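Local coordinates for protein SusD homolog (Bacteroides thetaiotaomicron VPI-5482, PDB 3IHV) that probably binds sugars or glycans at the bacterial outer membrane and helps to capture them for uptake, at residues C174-A180 / F193-L199; K111-Y116 / D183-E187. All coordinates share one frame; numbering follows the deposited sequence.

Interactions 1 and 2 share one region of the helical fold, their centres about 11 Å apart, and their segments alternate along the chain. Interaction 1 joins the end of helix 159-176 to the start of helix 195-210; it is the larger and more buried, held by three direct hydrogen bonds around Lys195. Interaction 2 lies farther from the centre of the chain, about 27 Å against 19 Å, and lays the connecting loop on helix 107-135 without a hydrogen bond between its segments, through apolar and cation-pi contacts. They meet at Arg186, whose NH1 probably donates to Phe193 O.

Interaction 1. Residues C174-A180 / F193-L199; sequences CDILPYA and FSKGAAL
Where helix 159-176 ends and helix 195-210 begins, in a largely helical SusD-family fold of the TPR clan, Lys195 reaches across to the backbone of Cys174 and Leu177. Its CG leaves anti to the backbone N (chi1 -160°), and the chain then bends at chi3 and chi4, which brings NZ back to two carbonyls: it donates to Cys174 O at 2.8 Å and to Leu177 O at 2.7 Å, the latter almost straight in line with the carbonyl. The Lys195 backbone N adds a third bond, to Pro178 O at 2.9 Å. The methylenes are used too: Lys195 CD lies over one face of the Tyr179 ring, 3.9 Å from its centroid, a CH-pi contact offset toward the rim. Leu199 CD1 approaches Tyr179 OH to 3.4 Å, and its CD2 meets Cys174 SG at 3.6 Å. Leu177 CD1 packs on Phe193 CB and the Ser194 backbone. A water accepts from both Ala180 N and Gly196 N, bridging the segments. The ammonium thus sits at the C-terminal end of a helix, where the carbonyl dipoles probably stabilise its positive charge.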
loop_
_atom_site.group_PDB
_atom_site.type_symbol
_atom_site.label_atom_id
_atom_site.label_comp_id
_atom_site.label_asym_id
_atom_site.label_seq_id
_atom_site.Cartn_x
_atom_site.Cartn_y
_atom_site.Cartn_z
ATOM N N CYS A 174 18.738 7.922 0.431
ATOM C CA CYS A 174 18.507 9.360 0.353
ATOM C C CYS A 174 19.782 10.100 -0.055
ATOM O O CYS A 174 19.723 11.062 -0.819
ATOM C CB CYS A 174 18.034 9.945 1.688
ATOM S SG CYS A 174 16.346 9.414 2.164
ATOM N N ASP A 175 20.918 9.673 0.479
ATOM C CA ASP A 175 22.193 10.350 0.210
ATOM C C ASP A 175 22.670 10.089 -1.212
ATOM O O ASP A 175 23.174 10.993 -1.892
ATOM C CB ASP A 175 23.300 9.851 1.158
ATOM C CG ASP A 175 23.124 10.295 2.607
ATOM O OD1 ASP A 175 22.337 11.211 2.862
ATOM O OD2 ASP A 175 23.800 9.713 3.484
ATOM N N ILE A 176 22.558 8.846 -1.658
ATOM C CA ILE A 176 23.163 8.447 -2.936
ATOM C C ILE A 176 22.298 8.631 -4.197
ATOM O O ILE A 176 22.809 9.056 -5.212
ATOM C CB ILE A 176 23.702 6.992 -2.833
ATOM C CG1 ILE A 176 25.096 6.990 -2.190
ATOM C CG2 ILE A 176 23.870 6.323 -4.224
ATOM C CD1 ILE A 176 25.236 7.555 -0.824
ATOM N N LEU A 177 20.999 8.373 -4.091
ATOM C CA LEU A 177 20.131 8.391 -5.275
ATOM C C LEU A 177 19.872 9.791 -5.802
ATOM O O LEU A 177 19.719 10.708 -5.037
ATOM C CB LEU A 177 18.799 7.695 -4.978
ATOM C CG LEU A 177 18.898 6.185 -4.721
ATOM C CD1 LEU A 177 17.584 5.703 -4.144
ATOM C CD2 LEU A 177 19.252 5.389 -6.005
ATOM N N PRO A 178 19.840 9.952 -7.124
ATOM C CA PRO A 178 19.409 11.251 -7.638
ATOM C C PRO A 178 17.884 11.296 -7.565
ATOM O O PRO A 178 17.244 10.267 -7.415
ATOM C CB PRO A 178 19.795 11.175 -9.116
ATOM C CG PRO A 178 19.658 9.705 -9.444
ATOM C CD PRO A 178 20.165 9.008 -8.198
ATOM N N TYR A 179 17.309 12.483 -7.663
ATOM C CA TYR A 179 15.869 12.593 -7.857
ATOM C C TYR A 179 15.588 12.022 -9.245
ATOM O O TYR A 179 16.443 12.101 -10.165
ATOM C CB TYR A 179 15.379 14.041 -7.786
ATOM C CG TYR A 179 15.322 14.578 -6.394
ATOM C CD1 TYR A 179 14.246 14.286 -5.573
ATOM C CD2 TYR A 179 16.324 15.396 -5.891
ATOM C CE1 TYR A 179 14.185 14.772 -4.283
ATOM C CE2 TYR A 179 16.254 15.893 -4.585
ATOM C CZ TYR A 179 15.175 15.564 -3.797
ATOM O OH TYR A 179 15.078 16.047 -2.501
ATOM N N ALA A 180 14.409 11.419 -9.384
ATOM C CA ALA A 180 14.009 10.769 -10.637
ATOM C C ALA A 180 14.201 11.647 -11.879
ATOM O O ALA A 180 14.699 11.159 -12.883
ATOM C CB ALA A 180 12.550 10.266 -10.560
ATOM N N PHE A 193 13.578 2.885 -7.443
ATOM C CA PHE A 193 13.859 3.864 -6.416
ATOM C C PHE A 193 14.748 5.021 -6.908
ATOM O O PHE A 193 15.803 4.818 -7.532
ATOM C CB PHE A 193 14.575 3.226 -5.209
ATOM C CG PHE A 193 13.633 2.742 -4.137
ATOM C CD1 PHE A 193 13.091 3.644 -3.236
ATOM C CD2 PHE A 193 13.300 1.409 -4.025
ATOM C CE1 PHE A 193 12.212 3.238 -2.246
ATOM C CE2 PHE A 193 12.410 0.992 -3.021
ATOM C CZ PHE A 193 11.884 1.908 -2.132
ATOM N N SER A 194 14.323 6.214 -6.533
ATOM C CA SER A 194 15.048 7.457 -6.711
ATOM C C SER A 194 14.928 8.195 -5.380
ATOM O O SER A 194 14.202 7.753 -4.496
ATOM C CB SER A 194 14.509 8.283 -7.846
ATOM O OG SER A 194 14.850 7.672 -9.095
ATOM N N LYS A 195 15.590 9.337 -5.265
ATOM C CA LYS A 195 15.675 10.040 -3.984
ATOM C C LYS A 195 14.336 10.397 -3.372
ATOM O O LYS A 195 14.161 10.303 -2.145
ATOM C CB LYS A 195 16.539 11.310 -4.084
ATOM C CG LYS A 195 17.026 11.734 -2.708
ATOM C CD LYS A 195 17.614 13.132 -2.642
ATOM C CE LYS A 195 18.802 13.356 -3.515
ATOM N NZ LYS A 195 20.032 12.572 -3.121
ATOM N N GLY A 196 13.390 10.804 -4.206
ATOM C CA GLY A 196 12.055 11.178 -3.705
ATOM C C GLY A 196 11.371 10.050 -2.986
ATOM O O GLY A 196 10.804 10.248 -1.922
ATOM N N ALA A 197 11.451 8.847 -3.552
ATOM C CA ALA A 197 10.881 7.671 -2.930
ATOM C C ALA A 197 11.589 7.306 -1.655
ATOM O O ALA A 197 10.944 6.871 -0.702
ATOM C CB ALA A 197 10.908 6.474 -3.884
ATOM N N ALA A 198 12.912 7.411 -1.637
ATOM C CA ALA A 198 13.662 7.136 -0.420
ATOM C C ALA A 198 13.267 8.097 0.686
ATOM O O ALA A 198 13.030 7.661 1.828
ATOM C CB ALA A 198 15.226 7.190 -0.680
ATOM N N LEU A 199 13.172 9.384 0.377
ATOM C CA LEU A 199 12.798 10.369 1.403
ATOM C C LEU A 199 11.340 10.166 1.820
ATOM O O LEU A 199 11.009 10.267 2.991
ATOM C CB LEU A 199 12.953 11.790 0.882
ATOM C CG LEU A 199 14.358 12.341 0.639
ATOM C CD1 LEU A 199 14.327 13.533 -0.370
ATOM C CD2 LEU A 199 14.971 12.728 1.976
HETATM O O HOH W 1 12.820 11.118 -7.028
#

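Interaction 2. Residues K111-Y116 / D183-E187; sequences KLATLY and DQYRE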
loop_
_atom_site.group_PDB
_atom_site.type_symbol
_atom_site.label_atom_id
_atom_site.label_comp_id
_atom_site.label_asym_id
_atom_site.label_seq_id
_atom_site.Cartn_x
_atom_site.Cartn_y
_atom_site.Cartn_z
ATOM N N LYS A 111 29.841 4.400 -10.510
ATOM C CA LYS A 111 28.793 5.350 -10.178
ATOM C C LYS A 111 27.437 4.653 -10.191
ATOM O O LYS A 111 26.643 4.742 -9.236
ATOM C CB LYS A 111 28.823 6.516 -11.148
ATOM C CG LYS A 111 27.720 7.525 -10.960
ATOM C CD LYS A 111 27.686 8.113 -9.531
ATOM C CE LYS A 111 26.635 9.159 -9.447
ATOM N NZ LYS A 111 26.414 9.646 -8.069
ATOM N N LEU A 112 27.182 3.926 -11.271
ATOM C CA LEU A 112 25.941 3.151 -11.377
ATOM C C LEU A 112 25.837 2.164 -10.210
ATOM O O LEU A 112 24.767 2.030 -9.602
ATOM C CB LEU A 112 25.873 2.436 -12.729
ATOM C CG LEU A 112 25.579 3.341 -13.952
ATOM C CD1 LEU A 112 25.876 2.516 -15.227
ATOM C CD2 LEU A 112 24.150 3.874 -13.952
ATOM N N ALA A 113 26.950 1.494 -9.882
ATOM C CA ALA A 113 26.975 0.538 -8.783
ATOM C C ALA A 113 26.538 1.174 -7.472
ATOM O O ALA A 113 25.786 0.550 -6.743
ATOM C CB ALA A 113 28.343 -0.130 -8.635
ATOM N N THR A 114 26.943 2.420 -7.196
ATOM C CA THR A 114 26.497 3.066 -5.964
ATOM C C THR A 114 24.983 3.305 -5.991
ATOM O O THR A 114 24.297 3.138 -4.986
ATOM C CB THR A 114 27.261 4.377 -5.637
ATOM O OG1 THR A 114 27.006 5.388 -6.630
ATOM C CG2 THR A 114 28.765 4.093 -5.521
ATOM N N LEU A 115 24.468 3.690 -7.147
ATOM C CA LEU A 115 23.020 3.852 -7.275
ATOM C C LEU A 115 22.315 2.514 -7.022
ATOM O O LEU A 115 21.321 2.452 -6.298
ATOM C CB LEU A 115 22.645 4.408 -8.652
ATOM C CG LEU A 115 23.223 5.749 -9.060
ATOM C CD1 LEU A 115 22.466 6.298 -10.297
ATOM C CD2 LEU A 115 23.182 6.746 -7.898
ATOM N N TYR A 116 22.846 1.444 -7.604
ATOM C CA TYR A 116 22.254 0.125 -7.436
ATOM C C TYR A 116 22.320 -0.360 -5.997
ATOM O O TYR A 116 21.374 -1.016 -5.539
ATOM C CB TYR A 116 22.869 -0.922 -8.397
ATOM C CG TYR A 116 22.836 -0.594 -9.868
ATOM C CD1 TYR A 116 21.980 0.360 -10.395
ATOM C CD2 TYR A 116 23.651 -1.278 -10.741
ATOM C CE1 TYR A 116 22.001 0.636 -11.746
ATOM C CE2 TYR A 116 23.630 -1.041 -12.076
ATOM C CZ TYR A 116 22.805 -0.087 -12.573
ATOM O OH TYR A 116 22.848 0.149 -13.933
ATOM N N ASP A 183 18.163 12.522 -12.861
ATOM C CA ASP A 183 19.011 11.382 -13.159
ATOM C C ASP A 183 19.522 11.280 -14.593
ATOM O O ASP A 183 18.765 10.977 -15.502
ATOM C CB ASP A 183 18.195 10.144 -12.786
ATOM C CG ASP A 183 18.954 8.841 -12.882
ATOM O OD1 ASP A 183 20.152 8.826 -13.189
ATOM O OD2 ASP A 183 18.290 7.803 -12.582
ATOM N N GLN A 184 20.798 11.570 -14.788
ATOM C CA GLN A 184 21.401 11.362 -16.089
ATOM C C GLN A 184 22.430 10.223 -16.031
ATOM O O GLN A 184 23.292 10.139 -16.889
ATOM C CB GLN A 184 21.946 12.677 -16.678
ATOM C CG GLN A 184 20.763 13.670 -17.005
ATOM C CD GLN A 184 21.177 14.884 -17.847
ATOM O OE1 GLN A 184 22.220 14.887 -18.499
ATOM N NE2 GLN A 184 20.335 15.921 -17.834
ATOM N N TYR A 185 22.317 9.338 -15.028
ATOM C CA TYR A 185 23.192 8.145 -14.912
ATOM C C TYR A 185 22.513 6.862 -15.424
ATOM O O TYR A 185 23.076 6.110 -16.231
ATOM C CB TYR A 185 23.611 7.932 -13.467
ATOM C CG TYR A 185 24.286 9.142 -12.883
ATOM C CD1 TYR A 185 25.547 9.516 -13.287
ATOM C CD2 TYR A 185 23.652 9.901 -11.908
ATOM C CE1 TYR A 185 26.167 10.647 -12.750
ATOM C CE2 TYR A 185 24.256 11.018 -11.370
ATOM C CZ TYR A 185 25.490 11.383 -11.784
ATOM O OH TYR A 185 26.061 12.499 -11.211
ATOM N N ARG A 186 21.306 6.618 -14.959
ATOM C CA ARG A 186 20.538 5.439 -15.351
ATOM C C ARG A 186 19.766 5.676 -16.672
ATOM O O ARG A 186 19.197 6.724 -16.875
ATOM C CB ARG A 186 19.598 5.038 -14.226
ATOM C CG ARG A 186 20.353 4.544 -12.953
ATOM C CD ARG A 186 19.402 4.230 -11.832
ATOM N NE ARG A 186 18.727 5.442 -11.385
ATOM C CZ ARG A 186 17.896 5.500 -10.357
ATOM N NH1 ARG A 186 17.628 4.424 -9.668
ATOM N NH2 ARG A 186 17.307 6.643 -10.029
ATOM N N GLU A 187 19.746 4.714 -17.578
ATOM C CA GLU A 187 19.013 4.965 -18.830
ATOM C C GLU A 187 17.521 5.144 -18.571
ATOM O O GLU A 187 16.868 5.907 -19.258
ATOM C CB GLU A 187 19.262 3.898 -19.887
ATOM C CG GLU A 187 18.937 2.493 -19.490
ATOM C CD GLU A 187 18.964 1.520 -20.687
ATOM O OE1 GLU A 187 19.102 2.000 -21.850
ATOM O OE2 GLU A 187 18.836 0.288 -20.445
#
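Tyr185, Leu115 and Arg186 carry this contact between the loop at 183-187 and helix 107-135, with Lys111 laid over the tyrosine ring. The Lys111 chain, bent at chi2 (56°), passes across one face of the ring and sets CE 3.4 Å from Tyr185 CZ, a CH-pi contact; its NZ stands 4.6 Å from the centroid of the Tyr185 ring, an off-centre cation-pi pair. Leu115 presents its CD1 branch to both loop residues, 3.7 Å from Tyr185 CB and 3.8 Å from Arg186 CG, while Leu112 CD2 rests against Tyr185 O. The loop itself is shaped by Asp183, whose OD1 accepts from Tyr185 N (2.9 Å), an Asx turn, and from Arg186 N (3.1 Å), an Asx motif. Its OD2 takes Arg186 NE at 2.7 Å in a salt bridge and also NH2, the guanidinium presenting its NE side nearly in its own plane. Arg186 NH1 forms a second salt bridge with Glu119, so two carboxylates share the cation. Without the guanidinium, as with an alanine here, Asp183 OD2 and Glu119 would probably lose their positive partner, and a gap is likely to open beside Leu115 CD1. Ile176 of helix 159-176 packs on Leu115 and Thr114, Leu112 and Tyr116 lean on helix 17-29, and Ala113 and Tyr116 touch helix 75-101, so helix 107-135 has these three helices about it as well as the loop.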